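Local coordinates for protein stress response kinase A (Escherichia coli, PDB 1ZYL) that phosphorylates itself and other proteins on serine and threonine with ATP, and protects the cell against stress, probably that linked to reactive oxygen species, at residues E60-T63 with A64-L68; L95-Q99 with G100-A104; H71-A74 with L75-N79. One frame throughout, in Å; residues are numbered along the deposited sequence.

Contact 1 of 3, residues E60-T63 with A64-L68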
# COMPACT_ATOMS: atom_id res chain seq x y z
N GLU A 60 12.98 11.38 -2.27
CA GLU A 60 12.14 11.74 -3.41
C GLU A 60 10.71 11.20 -3.40
O GLU A 60 9.88 11.66 -4.18
CB GLU A 60 12.84 11.33 -4.70
CG GLU A 60 14.23 11.90 -4.80
CD GLU A 60 14.34 13.23 -4.07
OE1 GLU A 60 13.59 14.17 -4.41
OE2 GLU A 60 15.19 13.33 -3.16
N ARG A 61 10.41 10.25 -2.53
CA ARG A 61 9.06 9.71 -2.47
C ARG A 61 8.13 10.62 -1.69
O ARG A 61 7.27 11.27 -2.27
CB ARG A 61 9.08 8.31 -1.85
CG ARG A 61 7.72 7.67 -1.70
CD ARG A 61 7.90 6.18 -1.58
NE ARG A 61 6.86 5.52 -0.78
CZ ARG A 61 5.61 5.34 -1.17
NH1 ARG A 61 5.20 5.77 -2.35
NH2 ARG A 61 4.76 4.70 -0.38
N TRP A 62 8.32 10.68 -0.38
CA TRP A 62 7.50 11.50 0.51
C TRP A 62 8.27 12.70 1.06
O TRP A 62 9.49 12.65 1.23
CB TRP A 62 7.01 10.66 1.70
CG TRP A 62 6.03 9.56 1.38
CD1 TRP A 62 5.94 8.35 2.01
CD2 TRP A 62 4.96 9.58 0.42
NE1 TRP A 62 4.89 7.62 1.50
CE2 TRP A 62 4.27 8.35 0.52
CE3 TRP A 62 4.52 10.53 -0.52
CZ2 TRP A 62 3.17 8.04 -0.28
CZ3 TRP A 62 3.41 10.21 -1.32
CH2 TRP A 62 2.75 8.98 -1.19
N THR A 63 7.56 13.78 1.35
CA THR A 63 8.21 14.95 1.93
C THR A 63 8.05 14.80 3.42
O THR A 63 7.29 13.95 3.88
CB THR A 63 7.54 16.28 1.51
OG1 THR A 63 6.14 16.24 1.82
CG2 THR A 63 7.72 16.52 0.02
N ALA A 64 8.76 15.62 4.18
CA ALA A 64 8.67 15.56 5.63
C ALA A 64 7.21 15.81 6.03
O ALA A 64 6.61 15.04 6.81
CB ALA A 64 9.59 16.61 6.26
N ASP A 65 6.62 16.86 5.48
CA ASP A 65 5.24 17.20 5.76
C ASP A 65 4.30 16.02 5.52
O ASP A 65 3.23 15.95 6.11
CB ASP A 65 4.80 18.37 4.89
CG ASP A 65 5.58 19.63 5.17
OD1 ASP A 65 6.70 19.51 5.72
OD2 ASP A 65 5.09 20.73 4.84
N GLN A 66 4.71 15.10 4.66
CA GLN A 66 3.89 13.93 4.35
C GLN A 66 4.12 12.78 5.33
O GLN A 66 3.18 12.08 5.72
CB GLN A 66 4.17 13.48 2.92
CG GLN A 66 3.93 14.57 1.89
CD GLN A 66 4.16 14.10 0.46
OE1 GLN A 66 5.28 13.79 0.06
NE2 GLN A 66 3.08 14.05 -0.31
N ILE A 67 5.37 12.57 5.71
CA ILE A 67 5.71 11.50 6.64
C ILE A 67 5.18 11.89 8.01
O ILE A 67 4.84 11.03 8.82
CB ILE A 67 7.25 11.28 6.69
CG1 ILE A 67 7.75 10.93 5.28
CG2 ILE A 67 7.60 10.14 7.65
CD1 ILE A 67 9.25 10.81 5.16
N LEU A 68 5.10 13.19 8.27
CA LEU A 68 4.59 13.65 9.56
C LEU A 68 3.12 13.31 9.68
O LEU A 68 2.64 12.97 10.76
CB LEU A 68 4.78 15.17 9.71
CG LEU A 68 6.21 15.66 10.00
CD1 LEU A 68 6.25 17.19 9.94
CD2 LEU A 68 6.66 15.15 11.36
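T63 and Q66 grip each other at the start of helix 64-79, with T63 as N-cap. The side-chain OE1 of Q66 folds back to accept from the backbone N of T63 at 2.6 Å, and this N-H points into a lone pair in the plane of the amide. The chain of Q66 runs extended beyond CG (chi2 -178°), which lets OE1 span the turn. The backbone N of Q66 donates to T63 O at 2.9 Å, from above that carbonyl's plane, and more weakly to T63 OG1, the capping bond, whose geometry is less sure. T63 O takes a second donor, I67 N at 3.0 Å, nearly along the C=O axis. Q66 NE2 is satisfied by H143 O. The Q66 amide stands almost perpendicular to the W62 indole, with OE1 at the ring edge near CE3, while W62 CB packs on I67 CG1 at 3.7 Å. W62 NE1 donates to D219 O, and R61 forms salt bridges with D220 and E38. T63 N to Q66 OE1 and the weak Q66 N to T63 OG1 together make a capping box, opening the helix that follows strand 52-57 in the N-terminal lobe of this kinase-like fold.

Contact 2 of 3, residues L95-Q99 with G100-A104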
# COMPACT_ATOMS: atom_id res chain seq x y z
N LEU A 95 10.34 12.02 13.36
CA LEU A 95 10.97 12.01 12.04
C LEU A 95 12.44 12.44 12.03
O LEU A 95 12.75 13.57 11.65
CB LEU A 95 10.22 12.94 11.09
CG LEU A 95 10.05 12.46 9.66
CD1 LEU A 95 9.96 13.68 8.74
CD2 LEU A 95 11.19 11.54 9.27
N LEU A 96 13.32 11.53 12.43
CA LEU A 96 14.74 11.86 12.43
C LEU A 96 15.23 11.99 10.99
O LEU A 96 14.56 11.56 10.05
CB LEU A 96 15.55 10.78 13.16
CG LEU A 96 15.06 10.31 14.54
CD1 LEU A 96 14.23 11.40 15.22
CD2 LEU A 96 14.22 9.06 14.36
N ASN A 97 16.41 12.59 10.82
CA ASN A 97 16.99 12.79 9.50
C ASN A 97 18.52 12.88 9.53
O ASN A 97 19.09 13.88 9.97
CB ASN A 97 16.42 14.05 8.85
CG ASN A 97 17.22 14.50 7.66
OD1 ASN A 97 17.26 13.82 6.63
ND2 ASN A 97 17.88 15.64 7.79
N HIS A 98 19.19 11.84 9.06
CA HIS A 98 20.63 11.87 9.02
C HIS A 98 21.09 11.96 7.58
O HIS A 98 20.58 11.25 6.71
CB HIS A 98 21.23 10.62 9.66
CG HIS A 98 22.72 10.64 9.72
ND1 HIS A 98 23.44 11.80 9.94
CD2 HIS A 98 23.63 9.65 9.63
CE1 HIS A 98 24.73 11.51 10.00
NE2 HIS A 98 24.87 10.21 9.81
N GLN A 99 22.04 12.85 7.32
CA GLN A 99 22.55 13.04 5.98
C GLN A 99 21.38 13.47 5.07
O GLN A 99 20.62 14.38 5.42
CB GLN A 99 23.18 11.74 5.48
CG GLN A 99 24.61 11.88 4.97
CD GLN A 99 25.51 12.66 5.91
OE1 GLN A 99 25.42 13.89 6.00
NE2 GLN A 99 26.38 11.96 6.62
N GLY A 100 21.24 12.81 3.93
CA GLY A 100 20.17 13.16 3.02
C GLY A 100 19.00 12.19 3.08
O GLY A 100 18.23 12.07 2.13
N PHE A 101 18.86 11.51 4.21
CA PHE A 101 17.79 10.54 4.38
C PHE A 101 16.99 10.81 5.65
O PHE A 101 17.56 11.14 6.69
CB PHE A 101 18.36 9.12 4.46
CG PHE A 101 19.06 8.67 3.22
CD1 PHE A 101 20.16 9.37 2.72
CD2 PHE A 101 18.64 7.52 2.54
CE1 PHE A 101 20.83 8.93 1.57
CE2 PHE A 101 19.29 7.08 1.40
CZ PHE A 101 20.39 7.79 0.91
N TYR A 102 15.67 10.67 5.55
CA TYR A 102 14.78 10.84 6.69
C TYR A 102 14.62 9.44 7.24
O TYR A 102 14.90 8.47 6.54
CB TYR A 102 13.40 11.32 6.25
CG TYR A 102 13.32 12.77 5.85
CD1 TYR A 102 13.29 13.78 6.81
CD2 TYR A 102 13.19 13.13 4.51
CE1 TYR A 102 13.12 15.11 6.45
CE2 TYR A 102 13.02 14.46 4.14
CZ TYR A 102 12.98 15.44 5.11
OH TYR A 102 12.73 16.75 4.75
N PHE A 103 14.18 9.31 8.49
CA PHE A 103 13.98 7.98 9.05
C PHE A 103 13.25 8.03 10.37
O PHE A 103 13.18 9.08 11.01
CB PHE A 103 15.31 7.25 9.23
CG PHE A 103 16.24 7.90 10.21
CD1 PHE A 103 16.81 9.14 9.95
CD2 PHE A 103 16.62 7.24 11.38
CE1 PHE A 103 17.74 9.71 10.84
CE2 PHE A 103 17.54 7.80 12.27
CZ PHE A 103 18.10 9.03 11.99
N ALA A 104 12.70 6.89 10.77
CA ALA A 104 11.96 6.76 12.01
C ALA A 104 12.28 5.39 12.61
O ALA A 104 12.80 4.52 11.92
CB ALA A 104 10.47 6.89 11.76
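L96 and F103 face each other across a beta hairpin with a two-residue loop, as an antiparallel hydrogen-bonded pair. F103 N donates to L96 O at 2.8 Å, and the side chains meet at about a right angle. With CG lodged between its own backbone N and carbonyl carbon (chi1 64°), the F103 ring swings across the neighbouring strand and lies under the CB of L96. That carbon sits 3.5 Å from the ring centroid, 21° off the normal, a CH-pi contact over one face. The ring edge runs on toward H98, and F103 CE1 comes 3.8 Å from H98 CB. On the other face of the sheet, Y102 and N97 form a non-hydrogen-bonded antiparallel pair; Y102 CD1 touches N97 CB at 3.7 Å. L95 CD2 packs on Y102 CB, also at 3.7 Å.

The strands are joined by a type II' turn from H98 to F101, with Q99 at positive phi (60°) and the bond from F101 N to H98 O (3.0 Å) closing it. Farther out, the F103 ring stacks with F56, meets H23 edge-to-face and touches A19 of helix 13-22, on which H98 also rests. L95 and Y102 lie against A64 of helix 64-79, and backbone bonds between A104 and K55 tie the hairpin to strand 52-57.

A serine in place of F103 would probably strip L96 CB of its aromatic cover and leave F56 and H23 without their ring partner, opening a gap between the sheet and helix 13-22. Backbone bonds thus fix the register, whereas dispersion and CH-pi contacts of F103, rather than charge, join the two strands on that face.

Contact 3 of 3, residues H71-A74 with L75-N79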
# COMPACT_ATOMS: atom_id res chain seq x y z
N HIS A 71 2.81 9.70 10.64
CA HIS A 71 3.34 9.56 12.00
C HIS A 71 2.26 10.04 12.97
O HIS A 71 2.10 9.49 14.06
CB HIS A 71 4.58 10.42 12.17
CG HIS A 71 5.86 9.72 11.82
ND1 HIS A 71 6.10 9.18 10.57
CD2 HIS A 71 6.99 9.52 12.53
CE1 HIS A 71 7.32 8.68 10.54
NE2 HIS A 71 7.88 8.88 11.71
N GLN A 72 1.54 11.07 12.57
CA GLN A 72 0.48 11.61 13.38
C GLN A 72 -0.61 10.53 13.38
O GLN A 72 -0.96 9.99 14.43
CB GLN A 72 -0.04 12.92 12.76
CG GLN A 72 -0.98 13.73 13.65
CD GLN A 72 -0.50 13.79 15.11
OE1 GLN A 72 0.69 14.03 15.38
NE2 GLN A 72 -1.42 13.58 16.05
N PHE A 73 -1.10 10.20 12.19
CA PHE A 73 -2.14 9.19 12.05
C PHE A 73 -1.81 7.95 12.90
O PHE A 73 -2.61 7.54 13.73
CB PHE A 73 -2.29 8.81 10.58
CG PHE A 73 -3.50 7.96 10.28
CD1 PHE A 73 -3.57 7.22 9.11
CD2 PHE A 73 -4.58 7.93 11.16
CE1 PHE A 73 -4.70 6.46 8.82
CE2 PHE A 73 -5.71 7.17 10.87
CZ PHE A 73 -5.77 6.43 9.70
N ALA A 74 -0.63 7.38 12.69
CA ALA A 74 -0.23 6.20 13.45
C ALA A 74 -0.32 6.45 14.95
O ALA A 74 -0.86 5.63 15.69
CB ALA A 74 1.19 5.80 13.09
N LEU A 75 0.21 7.58 15.39
CA LEU A 75 0.21 7.92 16.80
C LEU A 75 -1.21 8.07 17.33
O LEU A 75 -1.52 7.56 18.41
CB LEU A 75 0.98 9.22 17.03
CG LEU A 75 1.68 9.32 18.39
CD1 LEU A 75 3.05 8.64 18.29
CD2 LEU A 75 1.84 10.79 18.79
N GLN A 76 -2.06 8.76 16.59
CA GLN A 76 -3.45 8.96 16.99
C GLN A 76 -4.18 7.61 17.02
O GLN A 76 -4.93 7.31 17.95
CB GLN A 76 -4.17 9.91 16.04
CG GLN A 76 -5.68 9.97 16.22
CD GLN A 76 -6.33 11.14 15.49
OE1 GLN A 76 -5.86 11.57 14.43
NE2 GLN A 76 -7.42 11.65 16.05
N LEU A 77 -3.94 6.81 15.99
CA LEU A 77 -4.56 5.50 15.87
C LEU A 77 -4.26 4.66 17.12
O LEU A 77 -5.11 3.89 17.58
CB LEU A 77 -4.02 4.81 14.61
CG LEU A 77 -5.00 4.06 13.70
CD1 LEU A 77 -6.24 4.90 13.48
CD2 LEU A 77 -4.32 3.75 12.37
N VAL A 78 -3.05 4.79 17.65
CA VAL A 78 -2.66 4.05 18.85
C VAL A 78 -3.55 4.51 19.99
O VAL A 78 -4.09 3.70 20.75
CB VAL A 78 -1.18 4.31 19.22
CG1 VAL A 78 -0.78 3.44 20.38
CG2 VAL A 78 -0.30 4.02 18.04
N ASN A 79 -3.71 5.83 20.11
CA ASN A 79 -4.55 6.43 21.14
C ASN A 79 -5.95 5.82 21.20
O ASN A 79 -6.46 5.52 22.28
CB ASN A 79 -4.69 7.94 20.91
CG ASN A 79 -4.01 8.76 21.99
OD1 ASN A 79 -2.81 9.05 21.92
ND2 ASN A 79 -4.78 9.15 23.01
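F73 and L77 lie one turn apart on alpha helix 64-79, the long helix of the N-terminal lobe, and this contact spans its C-terminal half. The backbone bonds are the regular i to i+4 set: L75 N donates to H71 O, Q76 N to Q72 O, L77 N to F73 O and V78 N to A74 O. Those of Q76 and L77 are the straightest, 169° and 164° at the hydrogen, and both Q76 N to Q72 O and L77 N to F73 O measure 2.7 Å. Four successive carbonyls from H71 to A74 thus each have an amide partner in the next turn.

Two side chains form hydrogen bonds beyond these residues. Q76, its chain extended, sends OE1 to R197 NH1, a bond that links the helix to the short strand 196-197. H71 ND1 makes a weak hydrogen bond back to I67 O, one turn earlier.

Apolar contacts occupy the side that meets helix 119-136, where F73 touches T135 and L77 touches both M132 and T135. F73 has CG anti to its own N (chi1 -169°), which carries the ring along the helix toward L77. The leucine approaches obliquely and divides its methyls: CD2 lies over one face, offset toward the rim and 4.2 Å from the centroid, while CD1 reaches F73 CE2 at 3.5 Å.

Contact 1 opens helix 64-79 and contact 3 lies in its C-terminal half, their centres 16 Å apart. The hairpin of contact 2, whose strand 96-98 forms the edge of the sheet and whose strand 101-107 pairs with strand 52-57, lies against the helix. It meets contact 1 where Y102 OH approaches A64 CB at 3.5 Å, and contact 3 through A104 CB and H71 NE2, 3.3 Å apart. Contact 1 comes nearest the catalytic centre: the side chain of R61 is about 7 Å from that of D217, the inferred magnesium ligand, and about 8 Å from that of D201, the probable proton acceptor. H71 and A104 lie about 10 and 11 Å from D217, side chain to side chain.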